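Local coordinates for ATP/GTP-binding site-containing protein A (Brucella abortus, PDB 6NTR) that functions in the periplasm to maintain the integrity of the bacterial cell envelope, at residues L118-E132 against Y144-V158. Residues are numbered along the deposited sequence; the frame is centred on the assembly and turned at random.
Sequences LDLKGTQFPTRHMEE and YQTTLFDASEDADRV
Thr-123 and Gln-124 meet Thr-147 and Phe-149 where, in this beta-barrel-like EipB fold, the chain leaves strand 116-121 for helix 126-138 and returns along strand 143-148; the axes of 126-132 and 144-148 run nearly antiparallel, at 162°. Two hydrogen bonds join the segments. The hydroxyls of Thr-123 and Thr-147 lie 2.7 Å apart, OG1 to OG1, and either may donate. The backbone N of Phe-149 reaches Gln-124 O at 3.2 Å and so ties the residue before the N-cap, Phe-125, to the residue just after the strand.

Apolar contacts surround this link. Phe-125 and Phe-149 lie side by side and touch rim to rim, CE1 to CD2 at 3.5 Å, with planes at 71°; Phe-79 stacks on Phe-125, and Ala-99 touches both rings. Leu-148 has CG anti to its backbone N, and its CD1 lies against the start of the helix, 3.5 Å from Phe-125 C and 3.6 Å from His-129 CB. Leu-120 CD1 presses on the backbone of the returning loop at Arg-157 CA, while Val-158 CG1 is crossed at about a right angle by the Lys-121 side chain, whose NZ comes within 3.4 Å of it.

Polar side chains line the other end. His-129 packs its ring near Thr-146 CG2, and its NE2 is hydrogen-bonded to Thr-161 OG1, linking helix 126-138 to strand 159-165. The extended Gln-124 side chain runs beside the helix, and its NE2 bonds Glu-132 OE1 at 2.9 Å, arriving from above the carboxylate plane, 48° out of it.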
loop_
_atom_site.group_PDB
_atom_site.type_symbol
_atom_site.label_atom_id
_atom_site.label_comp_id
_atom_site.label_asym_id
_atom_site.label_seq_id
_atom_site.Cartn_x
_atom_site.Cartn_y
_atom_site.Cartn_z
ATOM N N LEU A 118 -12.851 -14.445 -12.017
ATOM C CA LEU A 118 -13.562 -13.183 -12.143
ATOM C C LEU A 118 -12.989 -12.399 -13.304
ATOM O O LEU A 118 -11.808 -12.047 -13.295
ATOM C CB LEU A 118 -13.467 -12.375 -10.857
ATOM C CG LEU A 118 -14.420 -12.899 -9.792
ATOM C CD1 LEU A 118 -14.298 -12.061 -8.544
ATOM C CD2 LEU A 118 -15.840 -12.891 -10.349
ATOM N N ASP A 119 -13.822 -12.142 -14.301
ATOM C CA ASP A 119 -13.507 -11.133 -15.298
ATOM C C ASP A 119 -13.798 -9.756 -14.715
ATOM O O ASP A 119 -14.941 -9.460 -14.348
ATOM C CB ASP A 119 -14.313 -11.359 -16.571
ATOM C CG ASP A 119 -13.528 -12.086 -17.619
ATOM O OD1 ASP A 119 -12.287 -12.071 -17.504
ATOM O OD2 ASP A 119 -14.132 -12.647 -18.562
ATOM N N LEU A 120 -12.773 -8.915 -14.624
ATOM C CA LEU A 120 -12.939 -7.558 -14.136
ATOM C C LEU A 120 -12.484 -6.562 -15.194
ATOM O O LEU A 120 -11.952 -6.928 -16.246
ATOM C CB LEU A 120 -12.157 -7.333 -12.839
ATOM C CG LEU A 120 -12.602 -8.021 -11.564
ATOM C CD1 LEU A 120 -11.798 -7.475 -10.410
ATOM C CD2 LEU A 120 -14.074 -7.776 -11.370
ATOM N N LYS A 121 -12.694 -5.284 -14.893
ATOM C CA LYS A 121 -12.324 -4.190 -15.775
ATOM C C LYS A 121 -10.823 -4.161 -15.936
ATOM O O LYS A 121 -10.103 -4.341 -14.977
ATOM C CB LYS A 121 -12.826 -2.873 -15.169
ATOM C CG LYS A 121 -12.192 -1.605 -15.722
ATOM C CD LYS A 121 -12.419 -0.403 -14.814
ATOM C CE LYS A 121 -13.842 -0.354 -14.291
ATOM N NZ LYS A 121 -13.954 0.306 -12.961
ATOM N N GLY A 122 -10.343 -3.922 -17.144
ATOM C CA GLY A 122 -8.916 -3.888 -17.379
ATOM C C GLY A 122 -8.279 -2.798 -16.561
ATOM O O GLY A 122 -8.822 -1.709 -16.455
ATOM N N THR A 123 -7.121 -3.083 -15.980
ATOM C CA THR A 123 -6.445 -2.120 -15.124
ATOM C C THR A 123 -4.945 -2.282 -15.089
ATOM O O THR A 123 -4.350 -2.742 -16.037
ATOM C CB THR A 123 -7.031 -2.119 -13.700
ATOM O OG1 THR A 123 -6.475 -1.041 -12.951
ATOM C CG2 THR A 123 -6.720 -3.388 -13.005
ATOM N N GLN A 124 -4.341 -1.848 -13.996
ATOM C CA GLN A 124 -2.907 -1.946 -13.782
ATOM C C GLN A 124 -2.644 -2.528 -12.390
ATOM O O GLN A 124 -3.555 -2.690 -11.604
ATOM C CB GLN A 124 -2.179 -0.633 -14.026
ATOM C CG GLN A 124 -2.585 0.504 -13.126
ATOM C CD GLN A 124 -1.610 1.649 -13.176
ATOM O OE1 GLN A 124 -0.557 1.553 -13.779
ATOM N NE2 GLN A 124 -1.958 2.735 -12.531
ATOM N N PHE A 125 -1.408 -2.889 -12.125
ATOM C CA PHE A 125 -1.067 -3.475 -10.855
ATOM C C PHE A 125 -0.170 -2.548 -10.082
ATOM O O PHE A 125 0.336 -1.598 -10.609
ATOM C CB PHE A 125 -0.514 -4.898 -11.009
ATOM C CG PHE A 125 -1.458 -5.846 -11.680
ATOM C CD1 PHE A 125 -2.692 -6.066 -11.181
ATOM C CD2 PHE A 125 -1.107 -6.474 -12.827
ATOM C CE1 PHE A 125 -3.568 -6.915 -11.797
ATOM C CE2 PHE A 125 -1.971 -7.326 -13.450
ATOM C CZ PHE A 125 -3.206 -7.546 -12.937
ATOM N N PRO A 126 0.104 -2.891 -8.825
ATOM C CA PRO A 126 0.814 -1.974 -7.940
ATOM C C PRO A 126 2.162 -1.482 -8.388
ATOM O O PRO A 126 2.414 -0.307 -8.184
ATOM C CB PRO A 126 0.976 -2.797 -6.668
ATOM C CG PRO A 126 -0.217 -3.671 -6.659
ATOM C CD PRO A 126 -0.470 -4.025 -8.089
ATOM N N THR A 127 3.029 -2.306 -8.935
ATOM C CA THR A 127 4.281 -1.738 -9.369
ATOM C C THR A 127 4.118 -0.763 -10.533
ATOM O O THR A 127 4.771 0.256 -10.556
ATOM C CB THR A 127 5.360 -2.775 -9.631
ATOM O OG1 THR A 127 5.695 -3.393 -8.390
ATOM C CG2 THR A 127 6.589 -2.102 -10.166
ATOM N N ARG A 128 3.268 -1.092 -11.501
ATOM C CA ARG A 128 3.068 -0.210 -12.640
ATOM C C ARG A 128 2.460 1.103 -12.191
ATOM O O ARG A 128 2.965 2.155 -12.515
ATOM C CB ARG A 128 2.159 -0.870 -13.661
ATOM C CG ARG A 128 2.486 -0.525 -15.097
ATOM C CD ARG A 128 3.518 -1.484 -15.653
ATOM N NE ARG A 128 3.291 -1.785 -17.056
ATOM C CZ ARG A 128 4.153 -2.431 -17.826
ATOM N NH1 ARG A 128 5.300 -2.854 -17.331
ATOM N NH2 ARG A 128 3.863 -2.654 -19.091
ATOM N N HIS A 129 1.417 1.015 -11.377
ATOM C CA HIS A 129 0.774 2.181 -10.790
ATOM C C HIS A 129 1.767 3.039 -10.023
ATOM O O HIS A 129 1.731 4.271 -10.105
ATOM C CB HIS A 129 -0.346 1.698 -9.883
ATOM C CG HIS A 129 -1.208 2.780 -9.318
ATOM N ND1 HIS A 129 -0.744 3.717 -8.422
ATOM C CD2 HIS A 129 -2.532 3.027 -9.464
ATOM C CE1 HIS A 129 -1.736 4.515 -8.066
ATOM N NE2 HIS A 129 -2.833 4.115 -8.681
HETATM N N MSE A 130 2.647 2.417 -9.264
HETATM C CA MSE A 130 3.639 3.171 -8.556
HETATM C C MSE A 130 4.507 3.850 -9.590
HETATM O O MSE A 130 4.776 5.026 -9.470
HETATM C CB MSE A 130 4.444 2.276 -7.625
HETATM C CG MSE A 130 4.564 2.848 -6.208
HETATM SE SE MSE A 130 2.916 3.605 -5.424
HETATM C CE MSE A 130 1.667 2.127 -5.713
ATOM N N GLU A 131 4.904 3.119 -10.636
ATOM C CA GLU A 131 5.782 3.689 -11.653
ATOM C C GLU A 131 5.116 4.852 -12.363
ATOM O O GLU A 131 5.761 5.861 -12.661
ATOM C CB GLU A 131 6.186 2.622 -12.667
ATOM C CG GLU A 131 7.197 1.644 -12.151
ATOM C CD GLU A 131 7.651 0.682 -13.215
ATOM O OE1 GLU A 131 6.797 -0.054 -13.757
ATOM O OE2 GLU A 131 8.861 0.661 -13.515
ATOM N N GLU A 132 3.827 4.721 -12.649
ATOM C CA GLU A 132 3.079 5.799 -13.283
ATOM C C GLU A 132 2.969 7.011 -12.373
ATOM O O GLU A 132 2.940 8.150 -12.843
ATOM C CB GLU A 132 1.697 5.289 -13.644
ATOM C CG GLU A 132 0.796 6.286 -14.243
ATOM C CD GLU A 132 -0.593 5.740 -14.303
ATOM O OE1 GLU A 132 -1.146 5.462 -13.213
ATOM O OE2 GLU A 132 -1.114 5.557 -15.425
ATOM N N TYR A 144 -4.538 13.512 -10.879
ATOM C CA TYR A 144 -5.013 12.556 -11.879
ATOM C C TYR A 144 -5.881 11.437 -11.319
ATOM O O TYR A 144 -5.880 11.186 -10.144
ATOM C CB TYR A 144 -3.890 12.031 -12.779
ATOM C CG TYR A 144 -2.880 11.120 -12.131
ATOM C CD1 TYR A 144 -3.057 9.749 -12.120
ATOM C CD2 TYR A 144 -1.736 11.628 -11.564
ATOM C CE1 TYR A 144 -2.133 8.925 -11.534
ATOM C CE2 TYR A 144 -0.811 10.807 -10.977
ATOM C CZ TYR A 144 -1.020 9.458 -10.973
ATOM O OH TYR A 144 -0.100 8.656 -10.397
ATOM N N GLN A 145 -6.627 10.784 -12.187
ATOM C CA GLN A 145 -7.506 9.700 -11.808
ATOM C C GLN A 145 -7.112 8.454 -12.586
ATOM O O GLN A 145 -6.737 8.538 -13.742
ATOM C CB GLN A 145 -8.957 10.057 -12.094
ATOM C CG GLN A 145 -9.516 11.163 -11.223
ATOM C CD GLN A 145 -11.023 11.220 -11.249
ATOM O OE1 GLN A 145 -11.646 10.902 -12.245
ATOM N NE2 GLN A 145 -11.609 11.611 -10.145
ATOM N N THR A 146 -7.197 7.319 -11.922
ATOM C CA THR A 146 -6.838 6.046 -12.501
ATOM C C THR A 146 -7.472 4.939 -11.691
ATOM O O THR A 146 -8.232 5.193 -10.779
ATOM C CB THR A 146 -5.321 5.868 -12.619
ATOM O OG1 THR A 146 -5.049 4.692 -13.370
ATOM C CG2 THR A 146 -4.688 5.751 -11.271
ATOM N N THR A 147 -7.178 3.709 -12.061
ATOM C CA THR A 147 -7.707 2.541 -11.373
ATOM C C THR A 147 -6.561 1.664 -10.966
ATOM O O THR A 147 -5.445 1.866 -11.400
ATOM C CB THR A 147 -8.576 1.692 -12.285
ATOM O OG1 THR A 147 -7.806 1.305 -13.418
ATOM C CG2 THR A 147 -9.766 2.467 -12.732
ATOM N N LEU A 148 -6.833 0.710 -10.090
ATOM C CA LEU A 148 -5.813 -0.227 -9.654
ATOM C C LEU A 148 -6.411 -1.515 -9.134
ATOM O O LEU A 148 -7.527 -1.525 -8.660
ATOM C CB LEU A 148 -5.001 0.411 -8.541
ATOM C CG LEU A 148 -4.004 -0.460 -7.801
ATOM C CD1 LEU A 148 -2.777 -0.636 -8.657
ATOM C CD2 LEU A 148 -3.620 0.200 -6.499
ATOM N N PHE A 149 -5.648 -2.597 -9.208
ATOM C CA PHE A 149 -6.044 -3.877 -8.639
ATOM C C PHE A 149 -4.879 -4.176 -7.730
ATOM O O PHE A 149 -3.768 -4.307 -8.198
ATOM C CB PHE A 149 -6.167 -4.979 -9.681
ATOM C CG PHE A 149 -6.538 -6.302 -9.093
ATOM C CD1 PHE A 149 -7.794 -6.510 -8.583
ATOM C CD2 PHE A 149 -5.620 -7.317 -9.010
ATOM C CE1 PHE A 149 -8.140 -7.712 -8.018
ATOM C CE2 PHE A 149 -5.956 -8.528 -8.444
ATOM C CZ PHE A 149 -7.217 -8.725 -7.948
ATOM N N ASP A 150 -5.116 -4.265 -6.435
ATOM C CA ASP A 150 -4.022 -4.512 -5.514
ATOM C C ASP A 150 -4.119 -5.821 -4.713
ATOM O O ASP A 150 -3.223 -6.167 -3.969
ATOM C CB ASP A 150 -3.835 -3.312 -4.594
ATOM C CG ASP A 150 -5.056 -3.002 -3.790
ATOM O OD1 ASP A 150 -6.066 -3.690 -3.954
ATOM O OD2 ASP A 150 -5.005 -2.065 -2.986
ATOM N N ALA A 151 -5.221 -6.523 -4.880
ATOM C CA ALA A 151 -5.433 -7.794 -4.203
ATOM C C ALA A 151 -5.473 -7.629 -2.699
ATOM O O ALA A 151 -5.067 -8.525 -1.961
ATOM C CB ALA A 151 -4.367 -8.818 -4.580
ATOM N N SER A 152 -5.945 -6.485 -2.241
ATOM C CA SER A 152 -6.206 -6.319 -0.830
ATOM C C SER A 152 -7.682 -6.581 -0.553
ATOM O O SER A 152 -8.511 -6.655 -1.462
ATOM C CB SER A 152 -5.787 -4.932 -0.374
ATOM O OG SER A 152 -6.567 -3.951 -1.029
ATOM N N GLU A 153 -7.994 -6.740 0.733
ATOM C CA GLU A 153 -9.302 -7.205 1.176
ATOM C C GLU A 153 -9.659 -8.482 0.436
ATOM O O GLU A 153 -8.885 -9.438 0.485
ATOM C CB GLU A 153 -10.334 -6.100 1.007
ATOM C CG GLU A 153 -9.906 -4.894 1.826
ATOM C CD GLU A 153 -10.848 -3.730 1.768
ATOM O OE1 GLU A 153 -11.734 -3.689 0.895
ATOM O OE2 GLU A 153 -10.683 -2.835 2.611
ATOM N N ASP A 154 -10.788 -8.540 -0.253
ATOM C CA ASP A 154 -11.170 -9.768 -0.949
ATOM C C ASP A 154 -10.590 -10.006 -2.354
ATOM O O ASP A 154 -10.830 -11.034 -2.963
ATOM C CB ASP A 154 -12.687 -9.952 -0.928
ATOM C CG ASP A 154 -13.245 -10.023 0.484
ATOM O OD1 ASP A 154 -12.487 -10.317 1.414
ATOM O OD2 ASP A 154 -14.444 -9.774 0.674
ATOM N N ALA A 155 -9.842 -9.055 -2.878
ATOM C CA ALA A 155 -9.234 -9.222 -4.188
ATOM C C ALA A 155 -10.257 -9.501 -5.263
ATOM O O ALA A 155 -10.000 -10.257 -6.186
ATOM C CB ALA A 155 -8.206 -10.331 -4.153
ATOM N N ASP A 156 -11.415 -8.879 -5.135
ATOM C CA ASP A 156 -12.500 -9.058 -6.078
ATOM C C ASP A 156 -12.920 -7.776 -6.786
ATOM O O ASP A 156 -14.072 -7.654 -7.171
ATOM C CB ASP A 156 -13.699 -9.618 -5.337
ATOM C CG ASP A 156 -13.899 -8.969 -3.993
ATOM O OD1 ASP A 156 -13.076 -8.113 -3.618
ATOM O OD2 ASP A 156 -14.882 -9.308 -3.309
ATOM N N ARG A 157 -12.025 -6.813 -6.941
ATOM C CA ARG A 157 -12.425 -5.596 -7.633
ATOM C C ARG A 157 -11.330 -4.649 -8.074
ATOM O O ARG A 157 -10.185 -4.798 -7.710
ATOM C CB ARG A 157 -13.453 -4.836 -6.815
ATOM C CG ARG A 157 -12.851 -3.835 -5.873
ATOM C CD ARG A 157 -12.555 -4.481 -4.548
ATOM N NE ARG A 157 -12.416 -3.500 -3.494
ATOM C CZ ARG A 157 -13.440 -2.969 -2.854
ATOM N NH1 ARG A 157 -13.240 -2.086 -1.897
ATOM N NH2 ARG A 157 -14.664 -3.330 -3.168
ATOM N N VAL A 158 -11.715 -3.693 -8.911
ATOM C CA VAL A 158 -10.830 -2.622 -9.350
ATOM C C VAL A 158 -11.173 -1.373 -8.559
ATOM O O VAL A 158 -12.353 -1.076 -8.320
ATOM C CB VAL A 158 -10.959 -2.379 -10.860
ATOM C CG1 VAL A 158 -12.405 -2.210 -11.241
ATOM C CG2 VAL A 158 -10.187 -1.158 -11.240
#